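Long-range contacts in regulatory protein of LacI family (Chloroflexus aggregans, PDB 3BBL), which probably regulates transcription as a LacI-type DNA-binding repressor or activator, its periplasmic-binding-protein-like part sensing a small-molecule effector: residues 91-96 with 105-110; 99-104 with 265-270. All blocks are in the same frame, centred on the assembly; numbering follows the deposited sequence.

Both interactions belong to one patch of the sheet these strands share, and their centres lie about 8 Å apart. Strands 90-93, 104-107 and 267-275 are consecutive there: interaction 1 joins the first two, and interaction 2 joins the start of 104-107, with the loop leading into it, to the third. Along the chain the segments alternate, 91-96, 99-104, 105-110 and then, after more than 150 residues, 265-270. A late strand thus returns beside strands from early in the chain, as in the interwoven lobes of periplasmic binding proteins. Probable backbone hydrogen bonds between L270 and both D106 and D108 continue the pairing, and R95 of interaction 1 packs against W104 of interaction 2.

Interaction 1: 91-96 with 105-110; sequences VAFGRS and VDIDGT
R95 and D106 meet at about a right angle, the guanidinium standing 90° to the carboxylate. D106 OD2 lies at the guanidinium edge, 2.7 Å from R95 NE, in a salt bridge that a bend at chi3 (-68°) helps to form by turning NE back toward the aspartate. The backbone N of R95 donates to the same OD2 over 3.0 Å, arriving from the opposite face of the carboxylate, and R95 NH2 adds a weak bond. G94 CA lies 3.4 Å from D106 OD2; separately, its backbone angles (phi 127°), which would jam a side chain against the preceding carbonyl O, call for glycine. F93 turns its ring edge to the neighbouring strand, with V105 O in the ring plane 3.2 Å from CD2, and its CE2 touches I107 CG1. V91 and V105 meet through CG1 and CG2, branched residues that suit a strand. The strands run parallel, bonded by V105 N to A92 O at 2.9 Å. Helix 243-258 packs on V91, F93 and V105, F26 stacks on F93, and R138 of helix 138-153 gives D106 OD2 a second cationic partner. Beyond the strand D108 caps helix 109-123 through A111 N.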
loop_
_atom_site.group_PDB
_atom_site.type_symbol
_atom_site.label_atom_id
_atom_site.label_comp_id
_atom_site.label_asym_id
_atom_site.label_seq_id
_atom_site.Cartn_x
_atom_site.Cartn_y
_atom_site.Cartn_z
ATOM N N VAL A 91 14.926 18.478 4.324
ATOM C CA VAL A 91 14.983 17.553 5.445
ATOM C C VAL A 91 15.012 16.175 4.814
ATOM O O VAL A 91 14.218 15.880 3.923
ATOM C CB VAL A 91 13.742 17.656 6.351
ATOM C CG1 VAL A 91 13.720 16.493 7.328
ATOM C CG2 VAL A 91 13.758 18.964 7.110
ATOM N N ALA A 92 15.944 15.343 5.249
ATOM C CA ALA A 92 16.035 13.990 4.717
ATOM C C ALA A 92 15.362 13.017 5.678
ATOM O O ALA A 92 15.533 13.114 6.890
ATOM C CB ALA A 92 17.493 13.598 4.515
ATOM N N PHE A 93 14.559 12.111 5.136
ATOM C CA PHE A 93 13.914 11.090 5.952
ATOM C C PHE A 93 14.865 9.900 5.846
ATOM O O PHE A 93 14.710 9.041 4.975
ATOM C CB PHE A 93 12.547 10.706 5.380
ATOM C CG PHE A 93 11.868 9.577 6.122
ATOM C CD1 PHE A 93 10.920 8.781 5.489
ATOM C CD2 PHE A 93 12.168 9.313 7.457
ATOM C CE1 PHE A 93 10.285 7.746 6.167
ATOM C CE2 PHE A 93 11.534 8.275 8.143
ATOM C CZ PHE A 93 10.589 7.491 7.493
ATOM N N GLY A 94 15.862 9.875 6.724
ATOM C CA GLY A 94 16.849 8.811 6.709
ATOM C C GLY A 94 18.251 9.387 6.659
ATOM O O GLY A 94 18.516 10.308 5.895
ATOM N N ARG A 95 19.150 8.847 7.474
ATOM C CA ARG A 95 20.534 9.310 7.528
ATOM C C ARG A 95 21.350 8.891 6.306
ATOM O O ARG A 95 20.887 8.114 5.471
ATOM C CB ARG A 95 21.202 8.775 8.796
ATOM C CG ARG A 95 20.655 9.371 10.080
ATOM C CD ARG A 95 20.763 8.394 11.238
ATOM N NE ARG A 95 19.868 7.255 11.052
ATOM C CZ ARG A 95 19.725 6.264 11.924
ATOM N NH1 ARG A 95 20.425 6.265 13.048
ATOM N NH2 ARG A 95 18.871 5.278 11.677
ATOM N N SER A 96 22.568 9.419 6.211
ATOM C CA SER A 96 23.475 9.107 5.111
ATOM C C SER A 96 24.894 9.515 5.493
ATOM O O SER A 96 25.158 10.691 5.748
ATOM C CB SER A 96 23.052 9.850 3.847
ATOM O OG SER A 96 23.936 9.558 2.781
ATOM N N VAL A 105 15.244 13.294 9.778
ATOM C CA VAL A 105 14.337 12.558 10.634
ATOM C C VAL A 105 14.542 11.112 10.191
ATOM O O VAL A 105 14.597 10.829 8.993
ATOM C CB VAL A 105 12.863 12.944 10.397
ATOM C CG1 VAL A 105 11.957 12.065 11.253
ATOM C CG2 VAL A 105 12.639 14.414 10.731
ATOM N N ASP A 106 14.676 10.204 11.151
ATOM C CA ASP A 106 14.871 8.803 10.822
ATOM C C ASP A 106 14.343 7.881 11.905
ATOM O O ASP A 106 14.122 8.292 13.040
ATOM C CB ASP A 106 16.357 8.511 10.598
ATOM C CG ASP A 106 16.583 7.264 9.760
ATOM O OD1 ASP A 106 15.603 6.553 9.479
ATOM O OD2 ASP A 106 17.738 6.993 9.385
ATOM N N ILE A 107 14.135 6.626 11.528
ATOM C CA ILE A 107 13.661 5.613 12.450
ATOM C C ILE A 107 14.897 4.846 12.919
ATOM O O ILE A 107 15.785 4.548 12.122
ATOM C CB ILE A 107 12.693 4.632 11.751
ATOM C CG1 ILE A 107 11.599 5.411 11.007
ATOM C CG2 ILE A 107 12.083 3.684 12.774
ATOM C CD1 ILE A 107 10.789 6.365 11.881
ATOM N N ASP A 108 14.962 4.541 14.211
ATOM C CA ASP A 108 16.095 3.803 14.759
ATOM C C ASP A 108 15.971 2.319 14.372
ATOM O O ASP A 108 15.482 1.505 15.155
ATOM C CB ASP A 108 16.126 3.946 16.288
ATOM C CG ASP A 108 17.424 3.437 16.902
ATOM O OD1 ASP A 108 18.133 2.641 16.250
ATOM O OD2 ASP A 108 17.727 3.826 18.051
ATOM N N GLY A 109 16.405 1.987 13.158
ATOM C CA GLY A 109 16.342 0.615 12.689
ATOM C C GLY A 109 17.057 -0.347 13.625
ATOM O O GLY A 109 16.523 -1.401 13.984
ATOM N N THR A 110 18.269 0.017 14.023
ATOM C CA THR A 110 19.064 -0.806 14.923
ATOM C C THR A 110 18.277 -1.217 16.168
ATOM O O THR A 110 18.236 -2.395 16.528
ATOM C CB THR A 110 20.349 -0.049 15.347
ATOM O OG1 THR A 110 21.141 0.202 14.184
ATOM C CG2 THR A 110 21.177 -0.857 16.344
#

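Interaction 2: 99-104 with 265-270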
loop_
_atom_site.group_PDB
_atom_site.type_symbol
_atom_site.label_atom_id
_atom_site.label_comp_id
_atom_site.label_asym_id
_atom_site.label_seq_id
_atom_site.Cartn_x
_atom_site.Cartn_y
_atom_site.Cartn_z
ATOM N N ASP A 99 29.412 11.007 9.903
ATOM C CA ASP A 99 29.613 12.416 10.227
ATOM C C ASP A 99 29.295 13.416 9.112
ATOM O O ASP A 99 29.947 14.455 8.994
ATOM C CB ASP A 99 31.033 12.655 10.781
ATOM C CG ASP A 99 32.127 12.226 9.823
ATOM O OD1 ASP A 99 32.186 12.770 8.698
ATOM O OD2 ASP A 99 32.933 11.348 10.202
ATOM N N TRP A 100 28.295 13.100 8.294
ATOM C CA TRP A 100 27.871 14.018 7.238
ATOM C C TRP A 100 26.773 14.815 7.933
ATOM O O TRP A 100 25.871 14.223 8.532
ATOM C CB TRP A 100 27.302 13.257 6.035
ATOM C CG TRP A 100 27.570 13.942 4.709
ATOM C CD1 TRP A 100 28.440 14.977 4.478
ATOM C CD2 TRP A 100 27.018 13.590 3.428
ATOM N NE1 TRP A 100 28.459 15.287 3.138
ATOM C CE2 TRP A 100 27.593 14.465 2.476
ATOM C CE3 TRP A 100 26.081 12.641 3.000
ATOM C CZ2 TRP A 100 27.276 14.389 1.111
ATOM C CZ3 TRP A 100 25.768 12.570 1.643
ATOM C CH2 TRP A 100 26.357 13.448 0.719
ATOM N N ASP A 101 26.845 16.142 7.867
ATOM C CA ASP A 101 25.862 16.976 8.555
ATOM C C ASP A 101 24.751 17.621 7.725
ATOM O O ASP A 101 25.000 18.188 6.660
ATOM C CB ASP A 101 26.584 18.071 9.343
ATOM C CG ASP A 101 25.624 18.989 10.080
ATOM O OD1 ASP A 101 24.835 18.475 10.908
ATOM O OD2 ASP A 101 25.657 20.217 9.832
ATOM N N PHE A 102 23.528 17.534 8.247
ATOM C CA PHE A 102 22.334 18.107 7.621
ATOM C C PHE A 102 21.107 17.771 8.460
ATOM O O PHE A 102 21.196 16.986 9.404
ATOM C CB PHE A 102 22.161 17.581 6.191
ATOM C CG PHE A 102 22.074 16.087 6.094
ATOM C CD1 PHE A 102 20.845 15.443 6.142
ATOM C CD2 PHE A 102 23.225 15.319 5.944
ATOM C CE1 PHE A 102 20.763 14.055 6.038
ATOM C CE2 PHE A 102 23.155 13.935 5.842
ATOM C CZ PHE A 102 21.921 13.301 5.887
ATOM N N ALA A 103 19.967 18.372 8.132
ATOM C CA ALA A 103 18.737 18.119 8.878
ATOM C C ALA A 103 18.087 16.799 8.467
ATOM O O ALA A 103 17.959 16.504 7.279
ATOM C CB ALA A 103 17.757 19.264 8.672
ATOM N N TRP A 104 17.680 16.003 9.451
ATOM C CA TRP A 104 17.034 14.737 9.150
ATOM C C TRP A 104 16.152 14.150 10.232
ATOM O O TRP A 104 16.277 14.466 11.421
ATOM C CB TRP A 104 18.066 13.671 8.739
ATOM C CG TRP A 104 19.172 13.379 9.744
ATOM C CD1 TRP A 104 20.480 13.761 9.649
ATOM C CD2 TRP A 104 19.072 12.600 10.948
ATOM N NE1 TRP A 104 21.202 13.268 10.711
ATOM C CE2 TRP A 104 20.366 12.555 11.523
ATOM C CE3 TRP A 104 18.020 11.939 11.596
ATOM C CZ2 TRP A 104 20.633 11.871 12.714
ATOM C CZ3 TRP A 104 18.288 11.256 12.785
ATOM C CH2 TRP A 104 19.587 11.232 13.329
ATOM N N GLN A 265 17.798 21.329 17.465
ATOM C CA GLN A 265 17.630 19.898 17.288
ATOM C C GLN A 265 17.172 19.647 15.855
ATOM O O GLN A 265 15.976 19.617 15.567
ATOM C CB GLN A 265 16.612 19.350 18.289
ATOM C CG GLN A 265 16.870 17.895 18.668
ATOM C CD GLN A 265 18.306 17.457 18.383
ATOM O OE1 GLN A 265 19.261 18.172 18.687
ATOM N NE2 GLN A 265 18.458 16.275 17.801
ATOM N N LYS A 266 18.145 19.481 14.961
ATOM C CA LYS A 266 17.879 19.245 13.548
ATOM C C LYS A 266 18.013 17.774 13.167
ATOM O O LYS A 266 17.921 17.418 11.992
ATOM C CB LYS A 266 18.830 20.096 12.701
ATOM C CG LYS A 266 20.301 19.920 13.056
ATOM C CD LYS A 266 21.119 21.155 12.665
ATOM C CE LYS A 266 21.304 21.283 11.160
ATOM N NZ LYS A 266 22.323 20.322 10.648
ATOM N N HIS A 267 18.245 16.930 14.168
ATOM C CA HIS A 267 18.371 15.488 13.970
ATOM C C HIS A 267 17.303 14.826 14.829
ATOM O O HIS A 267 17.419 14.785 16.049
ATOM C CB HIS A 267 19.750 14.989 14.410
ATOM C CG HIS A 267 20.873 15.431 13.524
ATOM N ND1 HIS A 267 22.195 15.170 13.815
ATOM C CD2 HIS A 267 20.875 16.105 12.349
ATOM C CE1 HIS A 267 22.963 15.664 12.859
ATOM N NE2 HIS A 267 22.185 16.238 11.958
ATOM N N ILE A 268 16.257 14.314 14.196
ATOM C CA ILE A 268 15.191 13.674 14.944
ATOM C C ILE A 268 15.168 12.173 14.699
ATOM O O ILE A 268 14.931 11.711 13.580
ATOM C CB ILE A 268 13.826 14.300 14.586
ATOM C CG1 ILE A 268 13.856 15.796 14.915
ATOM C CG2 ILE A 268 12.714 13.623 15.368
ATOM C CD1 ILE A 268 12.630 16.553 14.466
ATOM N N LEU A 269 15.436 11.418 15.762
ATOM C CA LEU A 269 15.466 9.961 15.699
ATOM C C LEU A 269 14.279 9.373 16.436
ATOM O O LEU A 269 14.156 9.526 17.646
ATOM C CB LEU A 269 16.762 9.429 16.314
ATOM C CG LEU A 269 16.940 7.911 16.295
ATOM C CD1 LEU A 269 17.029 7.422 14.860
ATOM C CD2 LEU A 269 18.190 7.531 17.069
ATOM N N LEU A 270 13.405 8.699 15.697
ATOM C CA LEU A 270 12.219 8.088 16.275
ATOM C C LEU A 270 12.437 6.597 16.528
ATOM O O LEU A 270 13.161 5.929 15.792
ATOM C CB LEU A 270 11.028 8.281 15.335
ATOM C CG LEU A 270 10.716 9.726 14.943
ATOM C CD1 LEU A 270 9.542 9.748 13.985
ATOM C CD2 LEU A 270 10.401 10.542 16.182
#
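The indole of W104 and the imidazole of H267 lie in an offset stack, their planes 15° apart and the centroid of the indole's five-membered ring 4.0 Å from that of the imidazole. W104 NE1 sits over the centre of the imidazole, and H267 CB lies over the six-membered ring of W104 in a CH-pi contact. The other face of the indole receives the aliphatic part of R95, whose CG is 3.5 Å from W104 CE2, while F102 CD1 lies at the indole's edge. F102 O comes to the edge of the imidazole, near its plane, and accepts a weak bond from H267 NE2 at 2.8 Å. A tryptophan suits this place because its long ring can reach H267 and still touch L269 CB through CZ3. An alanine here would probably leave the imidazole without its stacking partner, open a gap beside R95 and leave the ring of H267 held chiefly by its weak bond to F102 O, and freer to turn.

The backbones of the same residues form a parallel beta bridge, W104 with H267. W104 N donates to K266 O over 2.9 Å, and I268 N to W104 O over 2.8 Å, nearly straight at 175°. In this Rossmann-like lobe of the periplasmic-binding-protein fold, strand 267-275 follows helix 243-258 and adds itself beside strand 104-107.

At the solvent-accessible end the flexible chain of K266 is bent at chi3 and chi4; the K266 and D101 side chains cross at about a right angle, and K266 NZ forms a salt bridge with D101 OD1 (3.1 Å). F102 turns the other way, onto V80 and L84 of helix 78-85, and the small A103 fits against I257 of helix 243-258.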